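Local coordinates for protein separin (Saccharomyces cerevisiae, PDB 5U1T) that cleaves the kleisin subunit of cohesin at the onset of anaphase as a caspase-like cysteine endopeptidase, releasing sister chromatids for segregation, at residues 749-754 and 803-808; 811-816 and 1503-1508; 821-826 and 833-838; 841-844 and 850-853; 858-863 and 876-881. All coordinates share one frame; numbering follows the deposited sequence.

Overall arrangement
The five contacts sample helices from 729-752 to 872-881, with one link to the peptidase region. Contacts 3, 4 and 5 join successive helices: contacts 3 and 4 share helix 829-845, and contacts 4 and 5 share helix 849-863, with successive centres about 14 and 13 Å apart. Contacts 3 and 5 also meet directly, through His837 and Asp881. Contact 2 brings helix 809-825 against the loop 1503-1508 and lies about 11 Å, centre to centre, from contact 4, to which Glu813 and Tyr842 join it. Contacts 1 and 2, centres about 15 Å apart, touch where His803 and Ile804 pack on Cys812. Cys1497, the probable nucleophile, lies earlier in the loop that holds 1503-1508, but all five contacts lie away from it.

Contact 1: residues 749-754 and 803-808; sequences LNIKAG and HIRIGS
Arg805, on the last turn of helix 782-805, reaches over to Ile751 and Gly754 where helix 729-752 ends. Its CB already points at the other segment, and with CG turned opposite the backbone N (chi1 168°) the chain carries on that way. Arg805 CD is the first atom to touch, lying 3.8 Å from Ile751 CD1 and also near CG1, as the two side chains slide past each other in opposite directions. A bend at chi3 (-103°) then brings the guanidinium round the helix end. Ile751 O lies over the centre of one face, 3.7 Å from Arg805 CZ, so this carbonyl meets the flat of the group and not its N-H edge. At the tip Arg805 NH2 comes 4.0 Å from Gly754 CA and spends a hydrogen bond on Asp1032 O. Ile751 O is instead the acceptor for Gly754 N (3.2 Å) in a Schellman motif, whose other bond runs from Asn755 N to Asn750 O. A positive group beside these C-terminal carbonyls is probably favourable electrostatically. Helix 756-775 borders both segments, with Val756 touching Ile751 and Ile806, while Ile804 packs against Cys812 of helix 809-825.

Contact 2: residues 811-816 and 1503-1508; sequences DCEFYS and KYYGKL
Glu813 and Tyr1505 bury the most surface here, with Leu1508 next. The glutamate leaves helix 809-825 with CB toward the loop and folds at chi2 (-57°), which lays its CG and the start of the carboxylate against the phenol: Glu813 CG is 3.7 Å from Tyr1505 CE1. It comes at the ring obliquely, and the carboxylate plane is turned 30° from that of the ring. Glu813 CD follows at 3.8 Å from Tyr1505 CE1, so the touch is confined to one side of the tyrosine. One carboxylate oxygen, OE1, is hydrogen-bonded to Tyr842 OH of helix 829-845; that bond probably steadies the far end of the side chain, while CG packs on Tyr1505. One helix position earlier, Cys812 sends its SG to within 4.0 Å of Leu1508 CD1 in an apolar contact, and Ile845 packs on the same leucine. The type II' beta turn runs from Tyr1505 to Leu1508, with Gly1506, at positive phi, and Lys1507 at its corners, and is closed by Leu1508 N to Tyr1505 O (3.0 Å). The turn belongs to the loop after strand 1492-1494, which also holds Cys1497, the active-site cysteine by similarity; such a strand followed by the cysteine is characteristic of caspase-like peptidases, and this contact docks the loop on the helical region.

Contact 3: residues 821-826 and 833-838; sequences RIISDL and YRCLHF
Ile823 and Cys835 mark the closest backbone approach, their CA atoms 7.3 Å apart, on consecutive helices that run in nearly opposite directions. All that is buried on the first side belongs to Ile823, whose CB is directed toward helix 829-845. Its CG1 branch lies opposite the carbonyl carbon (chi1 -68°) and makes the touch: Ile823 CG1 is 3.7 Å from Cys835 CB. The sulfur sits at a similar remove, with Cys835 SG 4.0 Å from Ile823 CG1. CD1, at the end of the arm, is modelled too near Cys835 CB for its exact place to be trusted. Leu836 starts off to one side and bends its branched end inward, giving looser cover. The interaction is wholly apolar, and both partners on helix 829-845 are buried. Behind Cys835 stands Phe797 of helix 782-805, whose ring also stacks with Phe838. Leu836 meanwhile rests on Lys858 and Ala859 of helix 849-863, and Arg834 and His837 turn to Met877 of helix 872-881, so helix 829-845 is packed between its predecessors and successors in the chain.

Contact 4: residues 841-844 and 850-853; sequences RYYM and CLQN
Tyr843 and Gln852 lie at the tightest point of a short helical hairpin, with CA atoms only 5.0 Å apart, as helix 829-845 gives way through a brief turn to helix 849-863 running broadly back against it. So close an approach puts beta carbons in contact: Tyr843 CB is 3.9 Å from Gln852 CB. The tyrosine ring turns its face to the second helix, and Leu851 covers it. Leu851 CB stands 3.6 Å from the centroid of the Tyr843 ring and 15° off its normal, a CH-pi contact, and from there the leucine crosses the ring obliquely until its CD1 is 3.6 Å from Tyr843 CZ. Leu851 thus covers one face of the ring, from CB, somewhat off centre, to CD1 near the hydroxyl end. Gln852 instead extends across Met844 at a slant, its CG opposite the backbone N (chi1 -170°), and its CG and amide both meet Met844 CG. Gln852 NE2, 3.6 Å from Tyr843 O, is too far to count as bonded. Met844 lies on the exposed side, whereas Tyr843 is buried. The neighbouring Tyr842 faces the other way, onto Cys812 and Ser816 of helix 809-825. The whole is an alpha-alpha hairpin, pinched near its turn, one of the successive antiparallel helix pairs from which this helical region is built.

Contact 5: residues 858-863 and 876-881; sequences KANKAF and TMFLYD
Phe878, stacked on Phe863, carries the meeting of helix 872-881 with the antiparallel helix 849-863. Thr876, at the start of the second segment, turns away and gives its OG1 to the carbonyl of Ile872 in its own helix. Met877 leads off toward Arg834 and His837 of helix 829-845. Phe878 then points across, with CG set opposite the backbone N (chi1 176°), which throws its ring over that of Phe863. The two form an offset stack, centroids 4.0 Å apart and planes only 3° from parallel, and the shift places Phe878 CB over the same face, 3.6 Å from the Phe863 centroid. Asn860 approaches the Phe878 ring obliquely, its amide plane turned 69° from it, with Asn860 CG 3.7 Å from Phe878 CE1. Its polar end has another task, since ND2 is hydrogen-bonded to Asn882 OD1. Asp881 closes the segment pointing toward the first helix and is hydrogen-bonded to His837 ND1. Tyr833 touches both stacked phenylalanines, so the arrangement is an aromatic cluster joining three successive helices of an all-helical array.

Contact 1: residues 749-754 and 803-808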
# COMPACT_ATOMS: atom_id res chain seq x y z
N LEU A 749 8.73 14.38 -0.16
CA LEU A 749 9.00 15.69 0.42
C LEU A 749 10.44 16.13 0.20
O LEU A 749 10.69 17.25 -0.25
CB LEU A 749 8.71 15.70 1.91
CG LEU A 749 7.30 16.11 2.29
CD1 LEU A 749 7.24 16.32 3.76
CD2 LEU A 749 6.87 17.36 1.57
N ASN A 750 11.37 15.24 0.55
CA ASN A 750 12.80 15.49 0.38
C ASN A 750 13.15 15.88 -1.05
O ASN A 750 13.87 16.86 -1.28
CB ASN A 750 13.59 14.26 0.79
CG ASN A 750 14.05 14.31 2.22
OD1 ASN A 750 14.43 15.36 2.73
ND2 ASN A 750 14.02 13.16 2.89
N ILE A 751 12.64 15.12 -2.01
CA ILE A 751 12.97 15.35 -3.41
C ILE A 751 12.31 16.61 -3.95
O ILE A 751 12.90 17.32 -4.77
CB ILE A 751 12.60 14.14 -4.29
CG1 ILE A 751 13.34 14.22 -5.62
CG2 ILE A 751 11.10 14.02 -4.51
CD1 ILE A 751 14.84 14.04 -5.46
N LYS A 752 11.10 16.92 -3.49
CA LYS A 752 10.45 18.16 -3.89
C LYS A 752 11.23 19.34 -3.28
O LYS A 752 11.13 20.47 -3.75
CB LYS A 752 8.95 18.18 -3.47
CG LYS A 752 8.04 17.29 -4.38
CD LYS A 752 6.52 17.44 -4.12
CE LYS A 752 5.68 16.76 -5.22
NZ LYS A 752 4.21 16.81 -4.96
N ALA A 753 12.05 19.05 -2.28
CA ALA A 753 12.86 20.07 -1.62
C ALA A 753 14.35 19.98 -1.99
O ALA A 753 15.20 20.40 -1.20
CB ALA A 753 12.69 19.97 -0.11
N GLY A 754 14.66 19.42 -3.16
CA GLY A 754 16.04 19.30 -3.61
C GLY A 754 16.99 18.48 -2.73
O GLY A 754 18.20 18.78 -2.67
N HIS A 803 15.55 9.52 -10.09
CA HIS A 803 16.67 9.30 -10.97
C HIS A 803 16.50 9.96 -12.35
O HIS A 803 17.49 10.21 -13.05
CB HIS A 803 16.93 7.80 -11.10
CG HIS A 803 17.47 7.17 -9.85
ND1 HIS A 803 18.81 6.97 -9.64
CD2 HIS A 803 16.84 6.73 -8.73
CE1 HIS A 803 19.00 6.41 -8.45
NE2 HIS A 803 17.82 6.26 -7.88
N ILE A 804 15.27 10.27 -12.73
CA ILE A 804 15.01 11.08 -13.92
C ILE A 804 15.43 12.50 -13.62
O ILE A 804 16.13 13.12 -14.42
CB ILE A 804 13.54 11.06 -14.34
CG1 ILE A 804 13.20 9.72 -14.98
CG2 ILE A 804 13.23 12.17 -15.31
CD1 ILE A 804 11.74 9.41 -14.97
N ARG A 805 15.03 13.00 -12.46
CA ARG A 805 15.42 14.33 -12.04
C ARG A 805 16.93 14.56 -12.12
O ARG A 805 17.36 15.63 -12.51
CB ARG A 805 14.93 14.60 -10.62
CG ARG A 805 15.55 15.83 -10.03
CD ARG A 805 15.11 16.06 -8.64
NE ARG A 805 14.11 17.12 -8.57
CZ ARG A 805 14.33 18.31 -8.03
NH1 ARG A 805 13.34 19.20 -8.00
NH2 ARG A 805 15.53 18.61 -7.53
N ILE A 806 17.75 13.58 -11.75
CA ILE A 806 19.19 13.80 -11.83
C ILE A 806 19.80 13.22 -13.10
O ILE A 806 21.02 13.16 -13.23
CB ILE A 806 19.93 13.21 -10.62
CG1 ILE A 806 19.86 11.68 -10.65
CG2 ILE A 806 19.39 13.79 -9.33
CD1 ILE A 806 20.53 11.05 -9.49
N GLY A 807 18.94 12.79 -14.01
CA GLY A 807 19.34 12.33 -15.33
C GLY A 807 19.99 10.96 -15.46
O GLY A 807 20.48 10.61 -16.53
N SER A 808 20.00 10.18 -14.39
CA SER A 808 20.65 8.88 -14.42
C SER A 808 19.86 7.82 -15.18
O SER A 808 19.05 7.10 -14.60
CB SER A 808 20.91 8.40 -13.01
OG SER A 808 21.66 7.20 -13.04

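Contact 2: residues 811-816 and 1503-1508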
# COMPACT_ATOMS: atom_id res chain seq x y z
N ASP A 811 20.15 4.02 -13.69
CA ASP A 811 19.32 3.52 -12.59
C ASP A 811 17.87 3.42 -13.00
O ASP A 811 17.13 2.62 -12.47
CB ASP A 811 19.43 4.42 -11.37
CG ASP A 811 20.83 4.47 -10.81
OD1 ASP A 811 21.14 3.61 -9.96
OD2 ASP A 811 21.60 5.35 -11.21
N CYS A 812 17.48 4.26 -13.95
CA CYS A 812 16.11 4.27 -14.41
C CYS A 812 15.82 3.00 -15.18
O CYS A 812 14.77 2.38 -15.01
CB CYS A 812 15.84 5.50 -15.28
SG CYS A 812 15.56 7.00 -14.32
N GLU A 813 16.77 2.61 -16.02
CA GLU A 813 16.64 1.37 -16.76
C GLU A 813 16.50 0.22 -15.79
O GLU A 813 15.68 -0.67 -16.00
CB GLU A 813 17.83 1.15 -17.67
CG GLU A 813 17.78 1.93 -18.95
CD GLU A 813 16.52 1.66 -19.76
OE1 GLU A 813 15.61 2.50 -19.75
OE2 GLU A 813 16.46 0.60 -20.44
N PHE A 814 17.29 0.23 -14.71
CA PHE A 814 17.27 -0.89 -13.78
C PHE A 814 15.91 -1.02 -13.11
O PHE A 814 15.32 -2.11 -13.05
CB PHE A 814 18.36 -0.72 -12.72
CG PHE A 814 18.39 -1.83 -11.71
CD1 PHE A 814 17.59 -1.78 -10.56
CD2 PHE A 814 19.19 -2.94 -11.91
CE1 PHE A 814 17.60 -2.82 -9.63
CE2 PHE A 814 19.21 -3.98 -10.98
CZ PHE A 814 18.41 -3.92 -9.84
N TYR A 815 15.43 0.10 -12.60
CA TYR A 815 14.20 0.12 -11.84
C TYR A 815 13.00 -0.15 -12.74
O TYR A 815 12.12 -0.93 -12.39
CB TYR A 815 14.07 1.44 -11.12
CG TYR A 815 14.92 1.45 -9.89
CD1 TYR A 815 14.83 0.43 -8.97
CD2 TYR A 815 15.86 2.45 -9.66
CE1 TYR A 815 15.61 0.41 -7.84
CE2 TYR A 815 16.66 2.44 -8.53
CZ TYR A 815 16.52 1.41 -7.62
OH TYR A 815 17.30 1.36 -6.49
N SER A 816 13.00 0.47 -13.91
CA SER A 816 11.88 0.32 -14.83
C SER A 816 11.79 -1.13 -15.24
O SER A 816 10.69 -1.68 -15.39
CB SER A 816 12.02 1.24 -16.05
OG SER A 816 12.90 0.71 -17.03
N LYS A 1503 25.94 4.55 -24.44
CA LYS A 1503 24.54 4.26 -24.75
C LYS A 1503 23.70 5.50 -24.46
O LYS A 1503 23.79 6.07 -23.38
CB LYS A 1503 24.04 3.06 -23.95
CG LYS A 1503 24.69 1.71 -24.31
CD LYS A 1503 24.14 0.54 -23.44
CE LYS A 1503 24.73 -0.86 -23.77
NZ LYS A 1503 24.22 -2.01 -22.90
N TYR A 1504 22.89 5.93 -25.43
CA TYR A 1504 22.10 7.15 -25.29
C TYR A 1504 20.61 6.91 -24.94
O TYR A 1504 19.97 6.02 -25.51
CB TYR A 1504 22.19 7.96 -26.58
CG TYR A 1504 23.43 8.81 -26.75
CD1 TYR A 1504 24.57 8.31 -27.37
CD2 TYR A 1504 23.44 10.13 -26.31
CE1 TYR A 1504 25.70 9.10 -27.55
CE2 TYR A 1504 24.55 10.93 -26.48
CZ TYR A 1504 25.69 10.42 -27.11
OH TYR A 1504 26.80 11.23 -27.28
N TYR A 1505 20.07 7.73 -24.03
CA TYR A 1505 18.70 7.56 -23.55
C TYR A 1505 17.86 8.84 -23.54
O TYR A 1505 17.50 9.33 -22.47
CB TYR A 1505 18.70 6.98 -22.14
CG TYR A 1505 19.28 5.59 -22.05
CD1 TYR A 1505 18.48 4.46 -22.27
CD2 TYR A 1505 20.62 5.41 -21.75
CE1 TYR A 1505 19.01 3.20 -22.19
CE2 TYR A 1505 21.16 4.14 -21.66
CZ TYR A 1505 20.35 3.04 -21.88
OH TYR A 1505 20.91 1.78 -21.79
N GLY A 1506 17.56 9.37 -24.73
CA GLY A 1506 16.76 10.57 -24.87
C GLY A 1506 17.20 11.71 -23.99
O GLY A 1506 18.35 12.15 -24.04
N LYS A 1507 16.29 12.18 -23.15
CA LYS A 1507 16.51 13.37 -22.35
C LYS A 1507 17.21 13.09 -21.04
O LYS A 1507 17.32 13.95 -20.18
CB LYS A 1507 15.18 14.08 -22.09
CG LYS A 1507 14.46 14.46 -23.36
CD LYS A 1507 13.04 14.93 -23.08
CE LYS A 1507 12.20 14.86 -24.36
NZ LYS A 1507 12.26 13.47 -24.97
N LEU A 1508 17.69 11.87 -20.89
CA LEU A 1508 18.50 11.57 -19.72
C LEU A 1508 19.98 11.53 -20.13
O LEU A 1508 20.30 11.50 -21.32
CB LEU A 1508 18.07 10.25 -19.08
CG LEU A 1508 16.63 10.11 -18.56
CD1 LEU A 1508 16.48 8.77 -17.83
CD2 LEU A 1508 16.23 11.30 -17.67

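Contact 3: residues 821-826 and 833-838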
# COMPACT_ATOMS: atom_id res chain seq x y z
N ARG A 821 8.71 -6.16 -14.78
CA ARG A 821 8.71 -7.57 -14.46
C ARG A 821 7.57 -7.93 -13.51
O ARG A 821 6.77 -8.83 -13.78
CB ARG A 821 10.06 -7.95 -13.84
CG ARG A 821 10.39 -9.42 -13.83
CD ARG A 821 11.62 -9.68 -12.98
NE ARG A 821 11.27 -10.00 -11.60
CZ ARG A 821 12.00 -9.65 -10.54
NH1 ARG A 821 13.12 -8.95 -10.73
NH2 ARG A 821 11.62 -9.98 -9.31
N ILE A 822 7.52 -7.20 -12.39
CA ILE A 822 6.49 -7.39 -11.38
C ILE A 822 5.07 -7.20 -11.96
O ILE A 822 4.21 -8.05 -11.75
CB ILE A 822 6.71 -6.41 -10.22
CG1 ILE A 822 7.65 -7.03 -9.18
CG2 ILE A 822 5.43 -6.10 -9.53
CD1 ILE A 822 9.09 -7.18 -9.63
N ILE A 823 4.83 -6.11 -12.65
CA ILE A 823 3.53 -5.84 -13.22
C ILE A 823 2.96 -7.03 -13.92
O ILE A 823 1.82 -7.38 -13.75
CB ILE A 823 3.67 -4.81 -14.33
CG1 ILE A 823 4.04 -3.47 -13.76
CG2 ILE A 823 2.37 -4.67 -15.08
CD1 ILE A 823 4.27 -2.46 -14.84
N SER A 824 3.79 -7.64 -14.74
CA SER A 824 3.44 -8.78 -15.55
C SER A 824 2.67 -9.86 -14.84
O SER A 824 1.65 -10.32 -15.31
CB SER A 824 4.70 -9.39 -16.15
OG SER A 824 5.59 -8.39 -16.59
N ASP A 825 3.17 -10.26 -13.68
CA ASP A 825 2.52 -11.32 -12.95
C ASP A 825 1.37 -10.84 -12.12
O ASP A 825 0.57 -11.64 -11.67
CB ASP A 825 3.53 -12.09 -12.11
CG ASP A 825 3.86 -13.43 -12.70
OD1 ASP A 825 3.39 -13.74 -13.81
OD2 ASP A 825 4.61 -14.18 -12.06
N LEU A 826 1.23 -9.53 -11.97
CA LEU A 826 0.14 -8.99 -11.20
C LEU A 826 -1.17 -9.07 -11.95
O LEU A 826 -1.19 -9.31 -13.14
CB LEU A 826 0.40 -7.55 -10.92
CG LEU A 826 -0.63 -7.04 -9.97
CD1 LEU A 826 -0.95 -8.28 -9.16
CD2 LEU A 826 0.03 -6.00 -9.10
N TYR A 833 -2.70 -0.75 -14.80
CA TYR A 833 -2.87 0.45 -15.62
C TYR A 833 -1.89 1.55 -15.22
O TYR A 833 -1.14 2.04 -16.05
CB TYR A 833 -4.29 1.02 -15.55
CG TYR A 833 -4.32 2.32 -16.33
CD1 TYR A 833 -4.14 2.31 -17.71
CD2 TYR A 833 -4.43 3.55 -15.69
CE1 TYR A 833 -4.11 3.47 -18.44
CE2 TYR A 833 -4.39 4.73 -16.42
CZ TYR A 833 -4.23 4.68 -17.79
OH TYR A 833 -4.19 5.83 -18.54
N ARG A 834 -1.90 1.94 -13.95
CA ARG A 834 -1.07 3.04 -13.48
C ARG A 834 0.40 2.81 -13.79
O ARG A 834 1.12 3.75 -14.16
CB ARG A 834 -1.24 3.27 -11.98
CG ARG A 834 -2.54 3.88 -11.58
CD ARG A 834 -2.84 5.14 -12.35
NE ARG A 834 -4.15 5.65 -11.99
CZ ARG A 834 -4.37 6.52 -11.01
NH1 ARG A 834 -3.36 7.00 -10.31
NH2 ARG A 834 -5.61 6.93 -10.74
N CYS A 835 0.85 1.57 -13.65
CA CYS A 835 2.25 1.27 -13.92
C CYS A 835 2.55 1.40 -15.41
O CYS A 835 3.59 1.93 -15.80
CB CYS A 835 2.62 -0.12 -13.44
SG CYS A 835 2.80 -0.27 -11.67
N LEU A 836 1.65 0.91 -16.24
CA LEU A 836 1.84 1.02 -17.68
C LEU A 836 1.79 2.49 -18.14
O LEU A 836 2.47 2.85 -19.11
CB LEU A 836 0.79 0.21 -18.43
CG LEU A 836 1.04 -1.31 -18.41
CD1 LEU A 836 -0.11 -2.06 -19.08
CD2 LEU A 836 2.38 -1.62 -19.06
N HIS A 837 1.01 3.31 -17.45
CA HIS A 837 0.91 4.73 -17.77
C HIS A 837 2.21 5.41 -17.44
O HIS A 837 2.68 6.24 -18.20
CB HIS A 837 -0.24 5.38 -16.99
CG HIS A 837 -0.23 6.89 -17.04
ND1 HIS A 837 -0.62 7.61 -18.15
CD2 HIS A 837 0.07 7.80 -16.08
CE1 HIS A 837 -0.55 8.90 -17.88
NE2 HIS A 837 -0.14 9.04 -16.63
N PHE A 838 2.78 5.02 -16.30
CA PHE A 838 4.07 5.55 -15.85
C PHE A 838 5.21 5.11 -16.77
O PHE A 838 6.00 5.94 -17.20
CB PHE A 838 4.36 5.10 -14.43
CG PHE A 838 5.63 5.63 -13.90
CD1 PHE A 838 5.68 6.88 -13.30
CD2 PHE A 838 6.80 4.89 -14.00
CE1 PHE A 838 6.86 7.38 -12.80
CE2 PHE A 838 7.99 5.38 -13.51
CZ PHE A 838 8.03 6.62 -12.91

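Contact 4: residues 841-844 and 850-853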
# COMPACT_ATOMS: atom_id res chain seq x y z
N ARG A 841 5.25 7.03 -20.02
CA ARG A 841 5.88 8.34 -19.89
C ARG A 841 7.40 8.18 -19.84
O ARG A 841 8.15 8.97 -20.41
CB ARG A 841 5.38 9.08 -18.65
CG ARG A 841 6.14 10.37 -18.31
CD ARG A 841 5.63 11.00 -16.99
NE ARG A 841 6.51 12.02 -16.41
CZ ARG A 841 6.52 13.31 -16.76
NH1 ARG A 841 7.36 14.15 -16.16
NH2 ARG A 841 5.70 13.78 -17.72
N TYR A 842 7.86 7.14 -19.15
CA TYR A 842 9.29 6.95 -19.01
C TYR A 842 9.93 6.65 -20.37
O TYR A 842 11.02 7.10 -20.65
CB TYR A 842 9.59 5.84 -18.00
CG TYR A 842 11.04 5.42 -18.04
CD1 TYR A 842 12.03 6.27 -17.55
CD2 TYR A 842 11.42 4.21 -18.60
CE1 TYR A 842 13.34 5.91 -17.60
CE2 TYR A 842 12.73 3.84 -18.65
CZ TYR A 842 13.69 4.70 -18.15
OH TYR A 842 15.01 4.35 -18.19
N TYR A 843 9.23 5.88 -21.20
CA TYR A 843 9.77 5.50 -22.50
C TYR A 843 9.75 6.69 -23.43
O TYR A 843 10.54 6.77 -24.36
CB TYR A 843 9.00 4.31 -23.09
CG TYR A 843 9.33 3.04 -22.35
CD1 TYR A 843 10.63 2.82 -21.89
CD2 TYR A 843 8.37 2.07 -22.08
CE1 TYR A 843 10.97 1.68 -21.20
CE2 TYR A 843 8.71 0.91 -21.38
CZ TYR A 843 10.01 0.73 -20.95
OH TYR A 843 10.38 -0.40 -20.25
N MET A 844 8.87 7.63 -23.14
CA MET A 844 8.85 8.89 -23.87
C MET A 844 10.08 9.72 -23.53
O MET A 844 10.78 10.16 -24.41
CB MET A 844 7.58 9.67 -23.56
CG MET A 844 6.45 9.43 -24.53
SD MET A 844 5.14 10.68 -24.33
CE MET A 844 6.10 12.11 -23.77
N CYS A 850 10.04 2.44 -29.47
CA CYS A 850 9.34 1.17 -29.72
C CYS A 850 8.54 0.70 -28.48
O CYS A 850 7.35 0.38 -28.58
CB CYS A 850 10.34 0.09 -30.16
SG CYS A 850 9.66 -1.62 -30.33
N LEU A 851 9.21 0.65 -27.33
CA LEU A 851 8.56 0.32 -26.07
C LEU A 851 7.47 1.33 -25.77
O LEU A 851 6.42 0.99 -25.20
CB LEU A 851 9.57 0.29 -24.93
CG LEU A 851 10.40 -1.00 -24.90
CD1 LEU A 851 11.49 -0.93 -23.83
CD2 LEU A 851 9.50 -2.20 -24.69
N GLN A 852 7.72 2.57 -26.16
CA GLN A 852 6.74 3.64 -26.04
C GLN A 852 5.40 3.32 -26.73
O GLN A 852 4.32 3.55 -26.19
CB GLN A 852 7.36 4.91 -26.62
CG GLN A 852 6.59 6.14 -26.38
CD GLN A 852 7.20 7.31 -27.12
OE1 GLN A 852 6.48 8.22 -27.55
NE2 GLN A 852 8.53 7.31 -27.26
N ASN A 853 5.49 2.77 -27.95
CA ASN A 853 4.32 2.30 -28.68
C ASN A 853 3.67 1.10 -28.03
O ASN A 853 2.46 1.05 -27.89
CB ASN A 853 4.69 1.94 -30.11
CG ASN A 853 5.13 3.13 -30.90
OD1 ASN A 853 4.68 4.26 -30.65
ND2 ASN A 853 6.04 2.91 -31.86

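Contact 5: residues 858-863 and 876-881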
# COMPACT_ATOMS: atom_id res chain seq x y z
N LYS A 858 -0.59 -1.31 -24.49
CA LYS A 858 -0.90 -2.05 -23.27
C LYS A 858 -1.67 -1.14 -22.30
O LYS A 858 -2.71 -1.56 -21.79
CB LYS A 858 0.37 -2.60 -22.62
CG LYS A 858 0.99 -3.78 -23.36
CD LYS A 858 2.16 -4.38 -22.61
CE LYS A 858 2.83 -5.45 -23.46
NZ LYS A 858 4.00 -6.09 -22.80
N ALA A 859 -1.20 0.09 -22.08
CA ALA A 859 -1.87 0.97 -21.12
C ALA A 859 -3.32 1.22 -21.52
O ALA A 859 -4.22 1.25 -20.67
CB ALA A 859 -1.13 2.28 -20.98
N ASN A 860 -3.54 1.40 -22.82
CA ASN A 860 -4.88 1.66 -23.33
C ASN A 860 -5.79 0.45 -23.16
O ASN A 860 -6.96 0.59 -22.82
CB ASN A 860 -4.83 2.07 -24.78
CG ASN A 860 -4.37 3.50 -24.97
OD1 ASN A 860 -4.25 4.25 -24.01
ND2 ASN A 860 -4.14 3.88 -26.21
N LYS A 861 -5.25 -0.73 -23.41
CA LYS A 861 -5.97 -1.97 -23.15
C LYS A 861 -6.33 -2.09 -21.69
O LYS A 861 -7.49 -2.31 -21.34
CB LYS A 861 -5.12 -3.16 -23.57
CG LYS A 861 -5.93 -4.37 -23.95
CD LYS A 861 -5.22 -5.10 -25.09
CE LYS A 861 -4.84 -4.11 -26.22
NZ LYS A 861 -3.68 -4.59 -27.06
N ALA A 862 -5.32 -1.93 -20.83
CA ALA A 862 -5.49 -2.02 -19.38
C ALA A 862 -6.61 -1.13 -18.86
O ALA A 862 -7.32 -1.51 -17.93
CB ALA A 862 -4.18 -1.68 -18.69
N PHE A 863 -6.77 0.05 -19.46
CA PHE A 863 -7.80 1.03 -19.07
C PHE A 863 -9.23 0.49 -19.19
O PHE A 863 -10.13 0.91 -18.44
CB PHE A 863 -7.66 2.30 -19.93
CG PHE A 863 -8.48 3.45 -19.45
CD1 PHE A 863 -8.13 4.14 -18.31
CD2 PHE A 863 -9.60 3.85 -20.15
CE1 PHE A 863 -8.90 5.19 -17.86
CE2 PHE A 863 -10.37 4.90 -19.71
CZ PHE A 863 -10.03 5.58 -18.56
N THR A 876 -8.30 11.07 -16.66
CA THR A 876 -7.50 12.18 -17.15
C THR A 876 -6.13 11.69 -17.60
O THR A 876 -5.60 12.16 -18.61
CB THR A 876 -7.37 13.29 -16.10
OG1 THR A 876 -6.83 12.76 -14.89
CG2 THR A 876 -8.73 13.90 -15.83
N MET A 877 -5.57 10.71 -16.87
CA MET A 877 -4.32 10.10 -17.31
C MET A 877 -4.49 9.42 -18.66
O MET A 877 -3.61 9.49 -19.52
CB MET A 877 -3.81 9.09 -16.29
CG MET A 877 -3.34 9.71 -15.01
SD MET A 877 -2.72 8.48 -13.85
CE MET A 877 -2.25 9.56 -12.51
N PHE A 878 -5.62 8.76 -18.86
CA PHE A 878 -5.86 8.09 -20.13
C PHE A 878 -6.03 9.13 -21.25
O PHE A 878 -5.46 8.97 -22.33
CB PHE A 878 -7.08 7.18 -20.02
CG PHE A 878 -7.47 6.51 -21.31
CD1 PHE A 878 -6.77 5.40 -21.78
CD2 PHE A 878 -8.55 6.96 -22.04
CE1 PHE A 878 -7.15 4.77 -22.97
CE2 PHE A 878 -8.93 6.33 -23.22
CZ PHE A 878 -8.23 5.23 -23.68
N LEU A 879 -6.79 10.19 -20.98
CA LEU A 879 -7.09 11.22 -21.97
C LEU A 879 -5.83 11.98 -22.40
O LEU A 879 -5.64 12.28 -23.57
CB LEU A 879 -8.13 12.19 -21.43
CG LEU A 879 -9.52 11.57 -21.26
CD1 LEU A 879 -10.53 12.58 -20.76
CD2 LEU A 879 -9.96 10.97 -22.56
N TYR A 880 -4.99 12.28 -21.42
CA TYR A 880 -3.67 12.87 -21.63
C TYR A 880 -2.78 12.04 -22.56
O TYR A 880 -2.33 12.52 -23.59
CB TYR A 880 -2.97 13.04 -20.30
CG TYR A 880 -1.66 13.77 -20.38
CD1 TYR A 880 -1.63 15.13 -20.60
CD2 TYR A 880 -0.46 13.10 -20.20
CE1 TYR A 880 -0.45 15.81 -20.65
CE2 TYR A 880 0.74 13.77 -20.25
CZ TYR A 880 0.74 15.13 -20.48
OH TYR A 880 1.92 15.84 -20.52
N ASP A 881 -2.52 10.80 -22.15
CA ASP A 881 -1.81 9.84 -22.98
C ASP A 881 -2.29 9.83 -24.41
O ASP A 881 -1.48 9.66 -25.31
CB ASP A 881 -1.95 8.41 -22.42
CG ASP A 881 -1.03 8.14 -21.25
OD1 ASP A 881 -0.00 8.83 -21.15
OD2 ASP A 881 -1.33 7.24 -20.44